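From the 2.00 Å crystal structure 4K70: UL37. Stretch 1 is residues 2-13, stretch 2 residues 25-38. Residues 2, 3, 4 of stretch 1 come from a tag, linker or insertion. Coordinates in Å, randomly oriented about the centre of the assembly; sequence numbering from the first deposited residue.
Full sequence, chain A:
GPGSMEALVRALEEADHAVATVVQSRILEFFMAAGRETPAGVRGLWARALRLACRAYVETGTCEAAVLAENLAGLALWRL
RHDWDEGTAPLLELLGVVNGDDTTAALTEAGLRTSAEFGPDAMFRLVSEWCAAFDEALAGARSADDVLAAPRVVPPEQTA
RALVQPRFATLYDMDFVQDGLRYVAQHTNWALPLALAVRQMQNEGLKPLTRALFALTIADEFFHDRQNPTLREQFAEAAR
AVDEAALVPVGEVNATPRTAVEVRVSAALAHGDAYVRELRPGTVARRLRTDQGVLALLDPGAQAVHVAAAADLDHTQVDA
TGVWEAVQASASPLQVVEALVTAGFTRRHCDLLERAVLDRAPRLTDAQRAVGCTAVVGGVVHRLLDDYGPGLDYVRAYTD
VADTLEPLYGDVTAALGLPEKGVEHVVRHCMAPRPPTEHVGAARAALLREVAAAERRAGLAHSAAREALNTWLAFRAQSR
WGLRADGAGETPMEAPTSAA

Stretch 1 (2-13) PGSMEALVRALE
Stretch 2 (25-38) SRILEFFMAAGRET

Phe30 forms the apolar centre of the contact. Its CA-to-CB bond points toward stretch 1, with chi1 at 174° (t) and chi2 at 75°. Leu8 covers one face of the ring. Its CD2 lies 4.0 Å from the centroid of the Phe30 ring and 10° off the ring normal, a CH-pi contact. Leu8 adopts chi1 172° (t) and chi2 70° (p), and its CB comes within 3.9 Å of Phe30 CD1. At the ring edge sits the backbone of Met5, with N 3.9 Å from Phe30 CE1. The Met5 side chain starts sideways and its end leads away, but its CG still lies 4.2 Å from Phe30 CE1. Ser4 CB approaches the same Phe30 CE1 at 3.6 Å.

These residues sit on two helices. One is 4-12 in stretch 1; the other helix begins earlier in the chain and runs from Ser25 through Phe30 in stretch 2. The axes run antiparallel at 178° and approach to 9.6 Å. The start of the first helix therefore lies beside the segment that follows the second, while Ala11 pairs with Arg26 at the other end. There the two CA atoms, Ala11 CA and Arg26 CA, are 6.2 Å apart. The regular turns of stretch 1 are held by i to i+4 bonds, such as Leu8 N to Ser4 O at 3.0 Å. In stretch 2, Phe30 N bonds to Arg26 O at 3.1 Å.

Toward the Arg26 end, Leu12 (m, t) starts sideways, and its CD2 reaches to 4.4 Å from Ile27 CG1; Ile27 is also m, t. Ala11 CB rests 3.6 Å from Arg26 CD, so the small alanine meets the aliphatic part of the arginine. Arg26 (m, m, t) turns its charge to its own helix. Its NH1 makes a salt bridge to Glu29 OE2 at 3.4 Å, including a weak hydrogen bond.

At the opposite end, stretch 2 leaves its helix and runs extended through Gly35 (phi/psi -67/117), Arg36 (-75/153) and Glu37 (-134/162). Gly3, Ser4 and Pro2 come from a tag. Gly3 is the N-cap residue, and its CA lies 4.1 Å from Gly35 CA. The approach leaves no room for a CB on either glycine: an ideal one on Gly3 would be 2.5 Å from Glu37 OE2, and one on Gly35 2.7 Å from Ser4 N.

The polar edge forms where the first turn of helix 4-12 leaves backbone NH groups without helical partners. Gly35 O accepts two hydrogen bonds from Ser4: one from Ser4 N to Gly35 O at 3.2 Å, one from Ser4 OG to Gly35 O at 2.6 Å. Ser4 has chi1 -54° (m). The Glu37 carboxylate takes the next two amides. Met5 N donates to Glu37 OE1 at 3.0 Å, nearly straight at 170°, and Glu6 N donates to Glu37 OE2 at 3.2 Å. Glu37 reaches them with chi1 -130°, chi2 107° and chi3 19°. Its negative charge also suits the positive end of the helix dipole.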

# COMPACT_ATOMS: atom_id res chain seq x y z
N PRO A 2 -28.56 11.18 5.48
CA PRO A 2 -27.88 10.89 6.76
C PRO A 2 -26.47 11.48 6.80
O PRO A 2 -25.87 11.58 7.88
CB PRO A 2 -27.83 9.36 6.79
CG PRO A 2 -29.02 8.94 5.98
CD PRO A 2 -29.13 9.96 4.88
N GLY A 3 -25.95 11.86 5.64
CA GLY A 3 -24.62 12.41 5.55
C GLY A 3 -24.62 13.91 5.77
O GLY A 3 -25.64 14.49 6.13
N SER A 4 -23.47 14.54 5.54
CA SER A 4 -23.34 15.99 5.66
C SER A 4 -24.35 16.72 4.76
O SER A 4 -25.12 17.55 5.24
CB SER A 4 -21.92 16.42 5.29
OG SER A 4 -20.95 15.71 6.06
N MET A 5 -24.32 16.42 3.47
CA MET A 5 -25.13 17.13 2.49
C MET A 5 -26.62 16.94 2.74
O MET A 5 -27.42 17.85 2.49
CB MET A 5 -24.80 16.65 1.08
CG MET A 5 -23.43 17.04 0.59
SD MET A 5 -23.57 18.25 -0.73
CE MET A 5 -24.72 17.37 -1.79
N GLU A 6 -26.99 15.75 3.20
CA GLU A 6 -28.38 15.42 3.48
C GLU A 6 -28.91 16.33 4.58
O GLU A 6 -29.96 16.95 4.44
CB GLU A 6 -28.50 13.95 3.91
CG GLU A 6 -29.92 13.45 4.10
CD GLU A 6 -30.71 13.37 2.80
OE1 GLU A 6 -30.50 14.24 1.93
OE2 GLU A 6 -31.52 12.43 2.65
N ALA A 7 -28.17 16.39 5.69
CA ALA A 7 -28.51 17.25 6.81
C ALA A 7 -28.58 18.72 6.38
O ALA A 7 -29.47 19.45 6.82
CB ALA A 7 -27.49 17.09 7.93
N LEU A 8 -27.64 19.14 5.53
CA LEU A 8 -27.62 20.51 5.04
C LEU A 8 -28.86 20.85 4.21
O LEU A 8 -29.52 21.85 4.47
CB LEU A 8 -26.36 20.78 4.22
CG LEU A 8 -26.32 22.15 3.51
CD1 LEU A 8 -26.17 23.29 4.50
CD2 LEU A 8 -25.21 22.20 2.47
N VAL A 9 -29.16 20.01 3.22
CA VAL A 9 -30.31 20.26 2.36
C VAL A 9 -31.57 20.40 3.19
O VAL A 9 -32.36 21.32 2.99
CB VAL A 9 -30.51 19.13 1.34
CG1 VAL A 9 -31.84 19.32 0.63
CG2 VAL A 9 -29.39 19.12 0.34
N ARG A 10 -31.75 19.47 4.13
CA ARG A 10 -32.86 19.54 5.07
C ARG A 10 -32.87 20.87 5.81
O ARG A 10 -33.82 21.65 5.69
CB ARG A 10 -32.76 18.39 6.08
CG ARG A 10 -33.04 17.02 5.48
CD ARG A 10 -34.39 16.99 4.77
NE ARG A 10 -34.26 16.97 3.31
CZ ARG A 10 -34.07 15.86 2.60
NH1 ARG A 10 -33.98 14.69 3.22
NH2 ARG A 10 -33.96 15.92 1.28
N ALA A 11 -31.80 21.13 6.56
CA ALA A 11 -31.68 22.35 7.36
C ALA A 11 -31.99 23.64 6.58
O ALA A 11 -32.68 24.52 7.09
CB ALA A 11 -30.30 22.43 8.00
N LEU A 12 -31.50 23.72 5.36
CA LEU A 12 -31.74 24.89 4.53
C LEU A 12 -33.14 24.91 4.01
O LEU A 12 -33.60 25.90 3.48
CB LEU A 12 -30.75 24.98 3.38
CG LEU A 12 -29.32 25.32 3.76
CD1 LEU A 12 -28.43 25.32 2.53
CD2 LEU A 12 -29.24 26.64 4.50
N GLU A 13 -33.81 23.79 4.17
CA GLU A 13 -35.14 23.59 3.66
C GLU A 13 -36.14 23.71 4.80
O GLU A 13 -37.20 23.12 4.79
CB GLU A 13 -35.26 22.27 2.98
CG GLU A 13 -35.46 22.39 1.50
CD GLU A 13 -35.45 21.05 0.81
OE1 GLU A 13 -35.30 20.03 1.47
OE2 GLU A 13 -35.60 21.00 -0.39
N SER A 25 -25.96 29.36 11.33
CA SER A 25 -25.73 28.20 12.20
C SER A 25 -25.76 26.88 11.42
O SER A 25 -24.88 26.03 11.60
CB SER A 25 -26.77 28.15 13.33
OG SER A 25 -26.39 29.01 14.39
N ARG A 26 -26.76 26.72 10.58
CA ARG A 26 -26.90 25.54 9.73
C ARG A 26 -25.69 25.35 8.82
O ARG A 26 -25.15 24.25 8.72
CB ARG A 26 -28.15 25.67 8.88
CG ARG A 26 -29.39 25.89 9.70
CD ARG A 26 -29.60 24.74 10.66
NE ARG A 26 -30.86 24.89 11.39
CZ ARG A 26 -30.93 25.08 12.71
NH1 ARG A 26 -29.82 25.13 13.43
NH2 ARG A 26 -32.11 25.21 13.29
N ILE A 27 -25.29 26.41 8.13
CA ILE A 27 -24.15 26.35 7.22
C ILE A 27 -22.88 26.04 8.01
O ILE A 27 -22.07 25.20 7.61
CB ILE A 27 -23.98 27.65 6.41
CG1 ILE A 27 -25.18 27.86 5.48
CG2 ILE A 27 -22.69 27.62 5.60
CD1 ILE A 27 -25.20 29.19 4.76
N LEU A 28 -22.73 26.70 9.16
CA LEU A 28 -21.58 26.47 10.03
C LEU A 28 -21.53 25.02 10.49
O LEU A 28 -20.45 24.46 10.70
CB LEU A 28 -21.62 27.42 11.23
CG LEU A 28 -21.39 28.90 10.95
CD1 LEU A 28 -21.64 29.73 12.21
CD2 LEU A 28 -20.00 29.17 10.40
N GLU A 29 -22.70 24.40 10.65
CA GLU A 29 -22.76 23.00 11.06
C GLU A 29 -22.26 22.08 9.95
O GLU A 29 -21.55 21.10 10.21
CB GLU A 29 -24.18 22.61 11.47
CG GLU A 29 -24.60 23.20 12.80
CD GLU A 29 -26.11 23.35 12.93
OE1 GLU A 29 -26.84 22.60 12.24
OE2 GLU A 29 -26.55 24.22 13.71
N PHE A 30 -22.63 22.41 8.71
CA PHE A 30 -22.14 21.65 7.57
C PHE A 30 -20.62 21.77 7.49
O PHE A 30 -19.93 20.79 7.25
CB PHE A 30 -22.79 22.14 6.28
CG PHE A 30 -22.24 21.50 5.04
CD1 PHE A 30 -22.57 20.19 4.72
CD2 PHE A 30 -21.41 22.21 4.20
CE1 PHE A 30 -22.07 19.60 3.57
CE2 PHE A 30 -20.90 21.62 3.05
CZ PHE A 30 -21.23 20.32 2.73
N PHE A 31 -20.12 22.98 7.72
CA PHE A 31 -18.68 23.24 7.72
C PHE A 31 -17.93 22.29 8.66
O PHE A 31 -16.76 21.98 8.43
CB PHE A 31 -18.39 24.70 8.09
CG PHE A 31 -18.69 25.68 6.98
CD1 PHE A 31 -18.88 25.24 5.68
CD2 PHE A 31 -18.76 27.04 7.24
CE1 PHE A 31 -19.15 26.15 4.65
CE2 PHE A 31 -19.03 27.95 6.22
CZ PHE A 31 -19.23 27.51 4.93
N MET A 32 -18.60 21.81 9.70
CA MET A 32 -17.95 20.95 10.69
C MET A 32 -18.50 19.51 10.76
O MET A 32 -18.08 18.72 11.59
CB MET A 32 -17.98 21.60 12.07
CG MET A 32 -17.08 22.82 12.17
SD MET A 32 -17.11 23.56 13.81
CE MET A 32 -18.73 24.32 13.80
N ALA A 33 -19.43 19.19 9.87
CA ALA A 33 -20.07 17.88 9.87
C ALA A 33 -19.09 16.73 9.66
O ALA A 33 -17.99 16.91 9.14
CB ALA A 33 -21.19 17.83 8.84
N ALA A 34 -19.50 15.53 10.07
CA ALA A 34 -18.64 14.36 9.98
C ALA A 34 -19.25 13.30 9.07
O ALA A 34 -18.63 12.28 8.78
CB ALA A 34 -18.39 13.80 11.36
N GLY A 35 -20.48 13.55 8.63
CA GLY A 35 -21.21 12.58 7.83
C GLY A 35 -20.64 12.31 6.45
O GLY A 35 -20.59 13.21 5.59
N ARG A 36 -20.22 11.07 6.22
CA ARG A 36 -19.73 10.65 4.91
C ARG A 36 -20.86 10.45 3.91
O ARG A 36 -21.98 10.14 4.28
CB ARG A 36 -18.88 9.38 5.02
CG ARG A 36 -17.49 9.63 5.61
CD ARG A 36 -16.41 9.23 4.62
NE ARG A 36 -15.80 7.97 5.00
CZ ARG A 36 -15.06 7.22 4.20
NH1 ARG A 36 -14.83 7.59 2.95
NH2 ARG A 36 -14.55 6.08 4.66
N GLU A 37 -20.53 10.63 2.63
CA GLU A 37 -21.51 10.59 1.56
C GLU A 37 -20.98 9.73 0.42
O GLU A 37 -19.78 9.46 0.35
CB GLU A 37 -21.77 12.01 1.05
CG GLU A 37 -23.25 12.35 0.97
CD GLU A 37 -23.69 13.31 2.06
OE1 GLU A 37 -22.81 13.99 2.64
OE2 GLU A 37 -24.92 13.40 2.34
N THR A 38 -21.86 9.29 -0.46
CA THR A 38 -21.45 8.48 -1.58
C THR A 38 -21.69 9.25 -2.87
O THR A 38 -22.45 10.21 -2.90
CB THR A 38 -22.18 7.11 -1.61
OG1 THR A 38 -23.56 7.31 -1.92
CG2 THR A 38 -22.04 6.37 -0.27